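Side-chain contact in cellulosomal scaffoldin adaptor protein B (Acetivibrio cellulolyticus, PDB 4UYP), which carries a dockerin domain that binds calcium and docks onto a cohesin of the anchoring scaffoldin ScaC, attaching the cellulosome to the cell surface: residues A41-N46 with V55-Y60. The protein carries 2 engineered substitutions. Residues are numbered along the deposited sequence; the frame is centred on the assembly and turned at random. Where two conformers were deposited one is given.
Sequences ADVDGN and VLVRDY. With CA (calcium ion), chain K; SO4 (sulfate ion), chain F.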
loop_
_atom_site.group_PDB
_atom_site.type_symbol
_atom_site.label_atom_id
_atom_site.label_comp_id
_atom_site.label_asym_id
_atom_site.label_seq_id
_atom_site.Cartn_x
_atom_site.Cartn_y
_atom_site.Cartn_z
ATOM N N ALA B 41 -9.516 -3.800 20.094
ATOM C CA ALA B 41 -9.774 -2.662 19.167
ATOM C C ALA B 41 -10.885 -2.982 18.174
ATOM O O ALA B 41 -11.477 -2.076 17.584
ATOM C CB ALA B 41 -8.483 -2.403 18.371
ATOM N N ASP B 42 -11.127 -4.247 17.849
ATOM C CA ASP B 42 -12.035 -4.612 16.799
ATOM C C ASP B 42 -13.491 -4.628 17.373
ATOM O O ASP B 42 -14.114 -5.733 17.486
ATOM C CB ASP B 42 -11.645 -5.984 16.134
ATOM C CG ASP B 42 -12.576 -6.352 15.044
ATOM O OD1 ASP B 42 -13.246 -5.467 14.393
ATOM O OD2 ASP B 42 -12.678 -7.563 14.730
ATOM N N VAL B 43 -14.001 -3.449 17.655
ATOM C CA VAL B 43 -15.255 -3.386 18.389
ATOM C C VAL B 43 -16.436 -3.667 17.482
ATOM O O VAL B 43 -17.554 -3.891 18.035
ATOM C CB VAL B 43 -15.380 -2.081 19.166
ATOM C CG1 VAL B 43 -14.341 -1.975 20.243
ATOM C CG2 VAL B 43 -15.190 -0.839 18.271
ATOM N N ASP B 44 -16.352 -3.600 16.154
ATOM C CA ASP B 44 -17.456 -4.125 15.325
ATOM C C ASP B 44 -17.364 -5.658 15.041
ATOM O O ASP B 44 -18.278 -6.217 14.450
ATOM C CB ASP B 44 -17.728 -3.236 14.102
ATOM C CG ASP B 44 -16.689 -3.425 12.940
ATOM O OD1 ASP B 44 -15.714 -4.174 13.190
ATOM O OD2 ASP B 44 -17.064 -2.921 11.856
ATOM N N GLY B 45 -16.337 -6.280 15.481
ATOM C CA GLY B 45 -16.149 -7.707 15.435
ATOM C C GLY B 45 -16.002 -8.234 14.026
ATOM O O GLY B 45 -16.221 -9.421 13.780
ATOM N N ASN B 46 -15.598 -7.370 13.083
ATOM C CA ASN B 46 -15.495 -7.858 11.677
ATOM C C ASN B 46 -14.210 -8.484 11.324
ATOM O O ASN B 46 -14.117 -9.080 10.200
ATOM C CB ASN B 46 -15.894 -6.754 10.682
ATOM C CG ASN B 46 -14.808 -5.687 10.513
ATOM O OD1 ASN B 46 -13.907 -5.544 11.280
ATOM N ND2 ASN B 46 -14.951 -4.958 9.463
ATOM N N VAL B 55 -13.975 5.327 15.751
ATOM C CA VAL B 55 -15.068 6.227 16.030
ATOM C C VAL B 55 -16.119 5.556 16.923
ATOM O O VAL B 55 -16.694 6.260 17.766
ATOM C CB VAL B 55 -15.631 6.869 14.772
ATOM C CG1 VAL B 55 -16.620 5.969 13.997
ATOM C CG2 VAL B 55 -16.099 8.279 15.060
ATOM N N LEU B 56 -16.252 4.227 16.794
ATOM C CA LEU B 56 -17.129 3.506 17.741
ATOM C C LEU B 56 -16.622 3.611 19.135
ATOM O O LEU B 56 -17.439 3.828 20.079
ATOM C CB LEU B 56 -17.316 2.060 17.283
ATOM C CG LEU B 56 -18.222 1.839 16.048
ATOM C CD1 LEU B 56 -18.075 0.424 15.502
ATOM C CD2 LEU B 56 -19.740 2.104 16.374
ATOM N N VAL B 57 -15.347 3.381 19.369
ATOM C CA VAL B 57 -14.853 3.567 20.718
ATOM C C VAL B 57 -15.062 4.987 21.215
ATOM O O VAL B 57 -15.515 5.205 22.364
ATOM C CB VAL B 57 -13.353 3.122 20.817
ATOM C CG1 VAL B 57 -12.764 3.421 22.202
ATOM C CG2 VAL B 57 -13.285 1.627 20.546
ATOM N N ARG B 58 -14.734 6.016 20.410
ATOM C CA ARG B 58 -14.982 7.371 20.853
ATOM C C ARG B 58 -16.446 7.588 21.206
ATOM O O ARG B 58 -16.744 8.188 22.256
ATOM C CB ARG B 58 -14.608 8.299 19.710
ATOM C CG ARG B 58 -14.812 9.732 20.182
ATOM C CD ARG B 58 -14.828 10.627 18.990
ATOM N NE ARG B 58 -16.071 10.428 18.202
ATOM C CZ ARG B 58 -16.362 11.081 17.099
ATOM N NH1 ARG B 58 -15.489 11.950 16.539
ATOM N NH2 ARG B 58 -17.534 10.846 16.459
ATOM N N ASP B 59 -17.321 7.074 20.342
ATOM C CA ASP B 59 -18.790 7.287 20.562
ATOM C C ASP B 59 -19.234 6.533 21.784
ATOM O O ASP B 59 -20.157 7.066 22.461
ATOM C CB ASP B 59 -19.556 6.898 19.310
ATOM C CG ASP B 59 -19.286 7.845 18.130
ATOM O OD1 ASP B 59 -18.630 8.911 18.323
ATOM O OD2 ASP B 59 -19.770 7.530 17.042
ATOM N N TYR B 60 -18.682 5.404 22.106
ATOM C CA TYR B 60 -19.030 4.768 23.399
ATOM C C TYR B 60 -18.578 5.665 24.565
ATOM O O TYR B 60 -19.322 5.885 25.552
ATOM C CB TYR B 60 -18.325 3.395 23.489
ATOM C CG TYR B 60 -18.439 2.694 24.799
ATOM C CD1 TYR B 60 -19.535 1.858 25.014
ATOM C CD2 TYR B 60 -17.501 2.841 25.794
ATOM C CE1 TYR B 60 -19.715 1.217 26.232
ATOM C CE2 TYR B 60 -17.647 2.116 26.991
ATOM C CZ TYR B 60 -18.760 1.318 27.181
ATOM O OH TYR B 60 -18.814 0.687 28.466
HETATM CA CA CA K . -13.442 -3.788 12.883
HETATM S S SO4 F . -17.414 -6.103 6.402
HETATM O O1 SO4 F . -18.729 -5.345 6.292
HETATM O O2 SO4 F . -16.749 -5.775 5.114
HETATM O O3 SO4 F . -17.866 -7.574 6.410
HETATM O O4 SO4 F . -16.662 -5.764 7.603
HETATM O O HOH W 1 -14.335 -2.407 11.110
#
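In the second calcium-binding loop of the dockerin, V43 sits between two metal ligands, D42 and D44, and turns its side chain to the helix 51-61 that follows the loop, where L56 and V57 receive it. Its CG2 lies 3.7 Å from L56 CB, the two side chains running past each other in opposite senses. The other methyl, CG1, reaches V57 CG2 at 3.8 Å, here with the side chains crossing at about a right angle. A chi1 of -65° sets V43 CG2 between the backbone N and the carbonyl carbon, where it meets V57 CG2 as well as L56, with CG1 beside it on V57 alone. L56 stretches CD1 past V43 to D44 CB, 3.9 Å away, touching the aliphatic base of that ligand.

This is an EF-hand-like calcium loop and its exiting helix, the F-hand of type I dockerins; V43 turns to the helix while D42 and D44 turn their carboxylates to the ion. D42 OD1 and D44 OD1 each bind calcium at 2.3 Å, N46 OD1 joins them, and the S48 carbonyl, both carboxylate oxygens of D53 and a water complete seven ligands. The loop turns tightly here, a type I turn from D42 to G45, and D44 OD1 also accepts from the backbone N of N46 at 3.2 Å in an Asx turn, met 52° out of the carboxylate plane. Calcium on OD1 and a hydrogen bond from N52 ND2 to OD2 together fix the carboxylate's rotation. N46 ND2 donates to sulfate O4 at 2.7 Å, the anion probably coming from the crystallisation liquor.

Behind V57 lie A18 and I21 of helix 15-26, while F68 also packs on V43. Helix 51-61 also meets the cohesin, L56 packing on G125 of the ScaC chain. Within the helix R58 NE and NH2 grip D59 OD1 side-on in a salt bridge, and R58 NH1 and D59 OD2 hydrogen-bond to A79 O and Y32 OH of the ScaC chain.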